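Local coordinates for 11S globulin (Wrightia tinctoria, PDB 5WXU), which probably serves as a seed storage protein, a hexameric nutrient reservoir of the cupin family, and binds the plant hormone auxin, at residues S238-S242 against E243-K247; T407-N411 against D412-A416; R427-P430 against L431-I435. All coordinates share one frame; numbering follows the deposited sequence.

In the fold
All three contacts are local, made where the chain turns between secondary-structure elements. Contact 1 (238-247) starts helix 242-248 and contact 3 (427-435) starts helix 431-438; they lie on opposite sides of the chain's centre, about 73 Å apart between centres. Contact 2 (407-416), its centre about 12 Å from the chain's centre, links two strands of the second cupin domain. Contact 1 is partly buried and opens its helix with a capping asparagine; contact 3 is buried, with a proline at the N-cap position next to a valine-tryptophan CH-pi contact. Contact 2 joins an aliphatic touch to polar ends, Lys415 and, weakly, Arg413 bonding a phosphate. Contact 1 meets the second subunit, contact 2 the third and fourth, contact 3 the fourth.

Contact 1: S238-S242 against E243-K247; sequences SGVNS and EIIKK
Asn241 starts the helix that follows it by turning its side-chain carbonyl back onto the backbone: Asn241 OD1 accepts from Ile244 N at 3.0 Å, an N-cap bond with an N-H...O angle of 157°. The donor stands above the amide's carbonyl plane, 43° out of it. With CG held between the backbone N and the carbonyl carbon (chi1 65°), the amide folds over the first turn, and its other end, ND2, rests against Ile244 CD1 at 3.7 Å. The next backbone bonds follow in helical order, a weak one from Ile245 N to Asn241 O and a firmer one from Lys246 N to Ser242 O at 3.0 Å. A water accepts from Glu243 N at 2.9 Å, so that this early amide of the helix also has a partner.

On the buried side, Val240 CG2 touches both isoleucines. It meets Ile245 CD1 at 3.4 Å, tighter than an ordinary van der Waals contact, and Ile244 CG2 at 3.8 Å, crossing both side chains at about a right angle. Ile245 CG1 turns back beside its own backbone N, and the bend at chi2 carries CD1 toward the valine. Along the outer side, Glu243 and Lys246 form a long salt bridge.

Gly239, with positive phi, is the first residue to leave helix 231-238, and a short loop leads on to helix 242-248. Ile245 packs back on Pro231 and Leu234, so the loop sets helix 242-248 against helix 231-238, while Val240 and Ile244 also face Asn451 and Glu444 of the second subunit.

Contact 2: T407-N411 against D412-A416; sequences TVKTN and DRAKA. With PO4 (phosphate ion), chain O.
The chain leaves strand 402-409 through an inverse gamma turn centred on Thr410, marked by a weak bond from Asn411 N to Lys409 O, and then passes Arg413 with both backbone angles positive before reaching strand 416-418. Across this bend the aliphatic part of Lys409 lies alongside Ala414, whose methyl CB touches Lys409 CD at 3.6 Å and Lys409 CB at 3.7 Å. Extended beyond CG, the lysine carries its ammonium past the alanine to a water, with Lys409 NZ 2.9 Å from the water oxygen; that water donates weakly to Ala414 O. Asn411 OD1 accepts a weak bond from Asp412 N at 3.3 Å. Asn349 OD1 takes a second bond from the Lys409 ammonium, and Asn351 O takes one from Asn411 ND2.

Lys415 instead bends at chi3 and chi4 (-76° and -70°), which brings its ammonium back over the turn. Lys415 NZ gives Arg413 O a 2.8 Å bond in the carbonyl plane and reaches phosphate O2 at 2.7 Å. Arg413 approaches the ion obliquely, NH1 donating a weak bond to phosphate O1, while its NE is held by Ser320 OG.

Tyr321 OH of the same chain and Thr289 OG1 of the third subunit also bond to the phosphate. The ion probably came from the crystallisation liquor, but its position is consistent with Arg413 and Lys415 making a positively charged spot at the subunit boundary.

Contact 3: R427-P430 against L431-I435; sequences RAVP and LDVWI
Val429 and Trp434 meet because each first torsion swings its group into the turn between them: Val429 CG1 lies anti to the backbone N (chi1 169°), while the indole leaves with CG beside its own backbone N (chi1 -59°), its ring reaching back toward the residues that precede the helix. The result is a CH-pi contact. Val429 CG1 sits over one face of the indole, 3.9 Å from the centroid of the six-membered ring and 29° off its normal, displaced toward the rim. The other branch, Val429 CG2, reaches Trp434 CZ2 at 3.5 Å, and Val429 CB comes to 3.4 Å from the same ring carbon. CB and both branches thus touch the ring, while the two side chains cross at about a right angle.

Val429 CG1 also touches Val433 CB at 3.5 Å, so one methyl serves both the indole face and Val433. Pro430 holds the N-cap position. Its carbonyl O accepts a weak bond from Val433 N at 3.0 Å, and its ring carbon CD lies near Val433 CG2. The indole is fixed at its polar end as well, Trp434 NE1 donating to Ile426 O in the preceding short helix.

The turn joins helix 425-428, which carries Arg427 of an auxin-binding site left without ligand in this chain, to helix 431-438. Within the chain, helix 442-450 meets Leu431 through Ala445, Arg446 and Lys449, and Lys449 bonds the carbonyl oxygens of Arg427 and Val429. Residues 428-435 pack on the fourth subunit, where Trp169 lies against Pro430, Arg266 forms a salt bridge to Asp432 and Asp146 bonds to Leu431 N.

Contact 1: S238-S242 against E243-K247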
loop_
_atom_site.group_PDB
_atom_site.type_symbol
_atom_site.label_atom_id
_atom_site.label_comp_id
_atom_site.label_asym_id
_atom_site.label_seq_id
_atom_site.Cartn_x
_atom_site.Cartn_y
_atom_site.Cartn_z
ATOM N N SER B 238 -38.960 2.504 13.372
ATOM C CA SER B 238 -39.213 3.063 12.050
ATOM C C SER B 238 -40.191 4.252 11.933
ATOM O O SER B 238 -40.223 4.893 10.884
ATOM C CB SER B 238 -39.696 1.968 11.133
ATOM O OG SER B 238 -38.955 0.809 11.331
ATOM N N GLY B 239 -40.930 4.556 12.992
ATOM C CA GLY B 239 -41.963 5.598 12.989
ATOM C C GLY B 239 -43.181 5.256 12.137
ATOM O O GLY B 239 -43.811 6.164 11.617
ATOM N N VAL B 240 -43.445 3.975 11.948
ATOM C CA VAL B 240 -44.628 3.514 11.252
ATOM C C VAL B 240 -45.464 2.573 12.104
ATOM O O VAL B 240 -44.997 1.976 13.055
ATOM C CB VAL B 240 -44.303 2.755 9.949
ATOM C CG1 VAL B 240 -43.677 3.670 8.945
ATOM C CG2 VAL B 240 -43.567 1.441 10.161
ATOM N N ASN B 241 -46.733 2.435 11.745
ATOM C CA ASN B 241 -47.639 1.609 12.526
ATOM C C ASN B 241 -47.259 0.148 12.379
ATOM O O ASN B 241 -46.666 -0.242 11.353
ATOM C CB ASN B 241 -49.108 1.892 12.168
ATOM C CG ASN B 241 -49.472 1.513 10.739
ATOM O OD1 ASN B 241 -49.683 0.331 10.442
ATOM N ND2 ASN B 241 -49.604 2.517 9.857
ATOM N N SER B 242 -47.550 -0.662 13.407
ATOM C CA SER B 242 -47.109 -2.068 13.434
ATOM C C SER B 242 -47.789 -2.924 12.379
ATOM O O SER B 242 -47.295 -3.994 12.079
ATOM C CB SER B 242 -47.263 -2.707 14.838
ATOM O OG SER B 242 -48.609 -2.582 15.262
ATOM N N GLU B 243 -48.891 -2.442 11.798
ATOM C CA GLU B 243 -49.484 -3.145 10.685
ATOM C C GLU B 243 -48.719 -3.009 9.371
ATOM O O GLU B 243 -48.666 -3.966 8.638
ATOM C CB GLU B 243 -50.978 -2.762 10.522
ATOM C CG GLU B 243 -51.882 -3.322 11.656
ATOM C CD GLU B 243 -52.040 -4.867 11.693
ATOM O OE1 GLU B 243 -52.271 -5.524 10.637
ATOM O OE2 GLU B 243 -51.974 -5.442 12.814
ATOM N N ILE B 244 -48.136 -1.832 9.089
ATOM C CA ILE B 244 -47.113 -1.691 8.040
ATOM C C ILE B 244 -45.979 -2.708 8.276
ATOM O O ILE B 244 -45.518 -3.377 7.338
ATOM C CB ILE B 244 -46.559 -0.260 7.960
ATOM C CG1 ILE B 244 -47.601 0.673 7.352
ATOM C CG2 ILE B 244 -45.288 -0.238 7.158
ATOM C CD1 ILE B 244 -47.158 2.100 7.157
ATOM N N ILE B 245 -45.540 -2.851 9.534
ATOM C CA ILE B 245 -44.434 -3.775 9.805
ATOM C C ILE B 245 -44.884 -5.187 9.557
ATOM O O ILE B 245 -44.119 -6.024 9.168
ATOM C CB ILE B 245 -43.843 -3.649 11.262
ATOM C CG1 ILE B 245 -43.366 -2.222 11.519
ATOM C CG2 ILE B 245 -42.678 -4.640 11.469
ATOM C CD1 ILE B 245 -42.283 -1.705 10.619
ATOM N N LYS B 246 -46.127 -5.498 9.823
ATOM C CA LYS B 246 -46.605 -6.856 9.504
ATOM C C LYS B 246 -46.595 -7.230 8.029
ATOM O O LYS B 246 -46.300 -8.390 7.705
ATOM C CB LYS B 246 -47.990 -7.100 10.123
ATOM C CG LYS B 246 -47.846 -7.432 11.611
ATOM C CD LYS B 246 -49.202 -7.629 12.269
ATOM C CE LYS B 246 -49.023 -8.110 13.711
ATOM N NZ LYS B 246 -50.283 -8.583 14.366
ATOM N N LYS B 247 -46.792 -6.229 7.185
ATOM C CA LYS B 247 -46.581 -6.347 5.740
ATOM C C LYS B 247 -45.078 -6.558 5.394
ATOM O O LYS B 247 -44.778 -7.357 4.473
ATOM C CB LYS B 247 -47.145 -5.144 5.007
ATOM C CG LYS B 247 -48.684 -5.032 5.128
ATOM C CD LYS B 247 -49.265 -3.758 4.495
ATOM C CE LYS B 247 -50.793 -3.758 4.711
ATOM N NZ LYS B 247 -51.403 -2.415 4.508
HETATM O O HOH W 1 -50.841 -0.891 13.229
#

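Contact 2: T407-N411 against D412-A416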
loop_
_atom_site.group_PDB
_atom_site.type_symbol
_atom_site.label_atom_id
_atom_site.label_comp_id
_atom_site.label_asym_id
_atom_site.label_seq_id
_atom_site.Cartn_x
_atom_site.Cartn_y
_atom_site.Cartn_z
ATOM N N THR B 407 -15.737 -18.842 -15.984
ATOM C CA THR B 407 -14.994 -19.388 -14.854
ATOM C C THR B 407 -14.771 -18.334 -13.833
ATOM O O THR B 407 -14.516 -17.192 -14.182
ATOM C CB THR B 407 -13.679 -19.970 -15.315
ATOM O OG1 THR B 407 -13.966 -21.001 -16.288
ATOM C CG2 THR B 407 -12.950 -20.573 -14.262
ATOM N N VAL B 408 -15.007 -18.712 -12.595
ATOM C CA VAL B 408 -14.729 -17.849 -11.403
ATOM C C VAL B 408 -13.534 -18.453 -10.765
ATOM O O VAL B 408 -13.462 -19.679 -10.553
ATOM C CB VAL B 408 -15.918 -17.872 -10.446
ATOM C CG1 VAL B 408 -15.540 -17.170 -9.110
ATOM C CG2 VAL B 408 -17.059 -17.183 -11.135
ATOM N N LYS B 409 -12.562 -17.604 -10.337
ATOM C CA LYS B 409 -11.355 -18.149 -9.695
ATOM C C LYS B 409 -11.165 -17.472 -8.367
ATOM O O LYS B 409 -11.494 -16.278 -8.222
ATOM C CB LYS B 409 -10.109 -17.992 -10.554
ATOM C CG LYS B 409 -10.145 -18.811 -11.833
ATOM C CD LYS B 409 -8.858 -18.745 -12.603
ATOM C CE LYS B 409 -9.089 -19.442 -13.941
ATOM N NZ LYS B 409 -7.771 -19.804 -14.546
ATOM N N THR B 410 -10.678 -18.234 -7.386
ATOM C CA THR B 410 -10.647 -17.778 -5.971
ATOM C C THR B 410 -9.353 -16.999 -5.619
ATOM O O THR B 410 -8.757 -17.174 -4.532
ATOM C CB THR B 410 -10.818 -18.924 -4.986
ATOM O OG1 THR B 410 -9.803 -19.922 -5.198
ATOM C CG2 THR B 410 -12.108 -19.605 -5.102
ATOM N N ASN B 411 -9.009 -16.101 -6.501
ATOM C CA ASN B 411 -7.986 -15.149 -6.135
ATOM C C ASN B 411 -8.106 -13.951 -7.082
ATOM O O ASN B 411 -8.541 -14.007 -8.212
ATOM C CB ASN B 411 -6.580 -15.808 -6.145
ATOM C CG ASN B 411 -5.697 -15.350 -4.957
ATOM O OD1 ASN B 411 -6.044 -14.381 -4.214
ATOM N ND2 ASN B 411 -4.573 -16.059 -4.750
ATOM N N ASP B 412 -7.708 -12.821 -6.578
ATOM C CA ASP B 412 -7.643 -11.833 -7.610
ATOM C C ASP B 412 -6.247 -12.132 -8.226
ATOM O O ASP B 412 -5.341 -12.923 -7.702
ATOM C CB ASP B 412 -8.041 -10.378 -7.291
ATOM C CG ASP B 412 -7.045 -9.701 -6.488
ATOM O OD1 ASP B 412 -6.718 -10.363 -5.483
ATOM O OD2 ASP B 412 -6.605 -8.575 -6.871
ATOM N N ARG B 413 -6.206 -11.665 -9.403
ATOM C CA ARG B 413 -5.092 -11.920 -10.280
ATOM C C ARG B 413 -4.717 -13.384 -10.370
ATOM O O ARG B 413 -3.539 -13.756 -10.336
ATOM C CB ARG B 413 -3.882 -11.033 -9.928
ATOM C CG ARG B 413 -4.267 -9.531 -10.024
ATOM C CD ARG B 413 -3.139 -8.641 -9.558
ATOM N NE ARG B 413 -3.663 -7.328 -9.304
ATOM C CZ ARG B 413 -2.959 -6.329 -8.793
ATOM N NH1 ARG B 413 -1.666 -6.486 -8.540
ATOM N NH2 ARG B 413 -3.562 -5.166 -8.577
ATOM N N ALA B 414 -5.751 -14.221 -10.496
ATOM C CA ALA B 414 -5.551 -15.629 -10.687
ATOM C C ALA B 414 -4.741 -15.864 -11.984
ATOM O O ALA B 414 -4.979 -15.256 -12.985
ATOM C CB ALA B 414 -6.876 -16.306 -10.761
ATOM N N LYS B 415 -3.771 -16.759 -11.912
ATOM C CA LYS B 415 -2.916 -17.039 -13.063
ATOM C C LYS B 415 -2.821 -18.549 -13.216
ATOM O O LYS B 415 -3.020 -19.291 -12.235
ATOM C CB LYS B 415 -1.534 -16.478 -12.883
ATOM C CG LYS B 415 -1.429 -14.991 -13.210
ATOM C CD LYS B 415 -0.099 -14.406 -12.713
ATOM C CE LYS B 415 -0.035 -14.170 -11.201
ATOM N NZ LYS B 415 -0.874 -13.068 -10.604
ATOM N N ALA B 416 -2.592 -18.945 -14.445
ATOM C CA ALA B 416 -2.478 -20.352 -14.772
ATOM C C ALA B 416 -1.084 -20.531 -15.332
ATOM O O ALA B 416 -0.431 -19.577 -15.786
ATOM C CB ALA B 416 -3.508 -20.734 -15.763
HETATM P P PO4 O . 0.511 -9.814 -11.312
HETATM O O1 PO4 O . -0.011 -8.649 -10.493
HETATM O O2 PO4 O . -0.535 -10.734 -11.843
HETATM O O3 PO4 O . 1.212 -9.045 -12.439
HETATM O O4 PO4 O . 1.481 -10.564 -10.402
HETATM O O HOH W 2 -5.973 -17.587 -14.703
#

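Contact 3: R427-P430 against L431-I435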
loop_
_atom_site.group_PDB
_atom_site.type_symbol
_atom_site.label_atom_id
_atom_site.label_comp_id
_atom_site.label_asym_id
_atom_site.label_seq_id
_atom_site.Cartn_x
_atom_site.Cartn_y
_atom_site.Cartn_z
ATOM N N ARG B 427 9.156 -24.722 -22.246
ATOM C CA ARG B 427 10.062 -23.787 -22.913
ATOM C C ARG B 427 11.071 -23.169 -21.954
ATOM O O ARG B 427 12.202 -22.936 -22.313
ATOM C CB ARG B 427 9.330 -22.638 -23.605
ATOM C CG ARG B 427 8.479 -23.001 -24.822
ATOM C CD ARG B 427 8.162 -21.752 -25.611
ATOM N NE ARG B 427 7.592 -22.134 -26.908
ATOM C CZ ARG B 427 7.836 -21.537 -28.062
ATOM N NH1 ARG B 427 8.656 -20.506 -28.171
ATOM N NH2 ARG B 427 7.265 -22.028 -29.169
ATOM N N ALA B 428 10.606 -22.863 -20.734
ATOM C CA ALA B 428 11.391 -22.158 -19.758
ATOM C C ALA B 428 12.484 -22.959 -19.140
ATOM O O ALA B 428 13.392 -22.378 -18.544
ATOM C CB ALA B 428 10.465 -21.558 -18.702
ATOM N N VAL B 429 12.354 -24.299 -19.172
ATOM C CA VAL B 429 13.343 -25.190 -18.620
ATOM C C VAL B 429 14.415 -25.547 -19.708
ATOM O O VAL B 429 14.074 -25.701 -20.877
ATOM C CB VAL B 429 12.602 -26.435 -18.043
ATOM C CG1 VAL B 429 13.540 -27.600 -17.657
ATOM C CG2 VAL B 429 11.723 -26.012 -16.832
ATOM N N PRO B 430 15.692 -25.663 -19.317
ATOM C CA PRO B 430 16.707 -26.087 -20.298
ATOM C C PRO B 430 16.311 -27.353 -21.014
ATOM O O PRO B 430 15.800 -28.280 -20.385
ATOM C CB PRO B 430 17.953 -26.245 -19.444
ATOM C CG PRO B 430 17.769 -25.278 -18.303
ATOM C CD PRO B 430 16.299 -25.447 -17.989
ATOM N N LEU B 431 16.547 -27.397 -22.326
ATOM C CA LEU B 431 16.266 -28.616 -23.096
ATOM C C LEU B 431 16.902 -29.867 -22.493
ATOM O O LEU B 431 16.263 -30.931 -22.446
ATOM C CB LEU B 431 16.870 -28.558 -24.510
ATOM C CG LEU B 431 16.159 -28.363 -25.823
ATOM C CD1 LEU B 431 17.136 -28.822 -26.901
ATOM C CD2 LEU B 431 14.769 -28.926 -26.032
ATOM N N ASP B 432 18.136 -29.724 -21.994
ATOM C CA ASP B 432 18.853 -30.879 -21.463
ATOM C C ASP B 432 18.273 -31.449 -20.178
ATOM O O ASP B 432 18.481 -32.642 -19.806
ATOM C CB ASP B 432 20.345 -30.572 -21.305
ATOM C CG ASP B 432 21.237 -31.857 -21.391
ATOM O OD1 ASP B 432 20.805 -32.843 -22.020
ATOM O OD2 ASP B 432 22.334 -31.808 -20.823
ATOM N N VAL B 433 17.503 -30.609 -19.459
ATOM C CA VAL B 433 16.739 -31.149 -18.315
ATOM C C VAL B 433 15.693 -32.137 -18.807
ATOM O O VAL B 433 15.592 -33.239 -18.242
ATOM C CB VAL B 433 16.076 -30.026 -17.453
ATOM C CG1 VAL B 433 15.084 -30.552 -16.433
ATOM C CG2 VAL B 433 17.124 -29.220 -16.727
ATOM N N TRP B 434 14.959 -31.785 -19.856
ATOM C CA TRP B 434 13.899 -32.674 -20.376
ATOM C C TRP B 434 14.543 -33.891 -21.073
ATOM O O TRP B 434 14.021 -34.974 -20.979
ATOM C CB TRP B 434 13.028 -31.931 -21.324
ATOM C CG TRP B 434 12.336 -30.694 -20.724
ATOM C CD1 TRP B 434 12.258 -29.465 -21.315
ATOM C CD2 TRP B 434 11.552 -30.614 -19.530
ATOM N NE1 TRP B 434 11.482 -28.609 -20.567
ATOM C CE2 TRP B 434 11.079 -29.269 -19.428
ATOM C CE3 TRP B 434 11.267 -31.509 -18.503
ATOM C CZ2 TRP B 434 10.280 -28.832 -18.372
ATOM C CZ3 TRP B 434 10.491 -31.065 -17.390
ATOM C CH2 TRP B 434 9.982 -29.732 -17.355
ATOM N N ILE B 435 15.649 -33.657 -21.746
ATOM C CA ILE B 435 16.389 -34.802 -22.378
ATOM C C ILE B 435 16.642 -35.873 -21.328
ATOM O O ILE B 435 16.292 -37.047 -21.537
ATOM C CB ILE B 435 17.689 -34.339 -23.037
ATOM C CG1 ILE B 435 17.376 -33.647 -24.376
ATOM C CG2 ILE B 435 18.726 -35.512 -23.148
ATOM C CD1 ILE B 435 18.469 -32.723 -24.854
#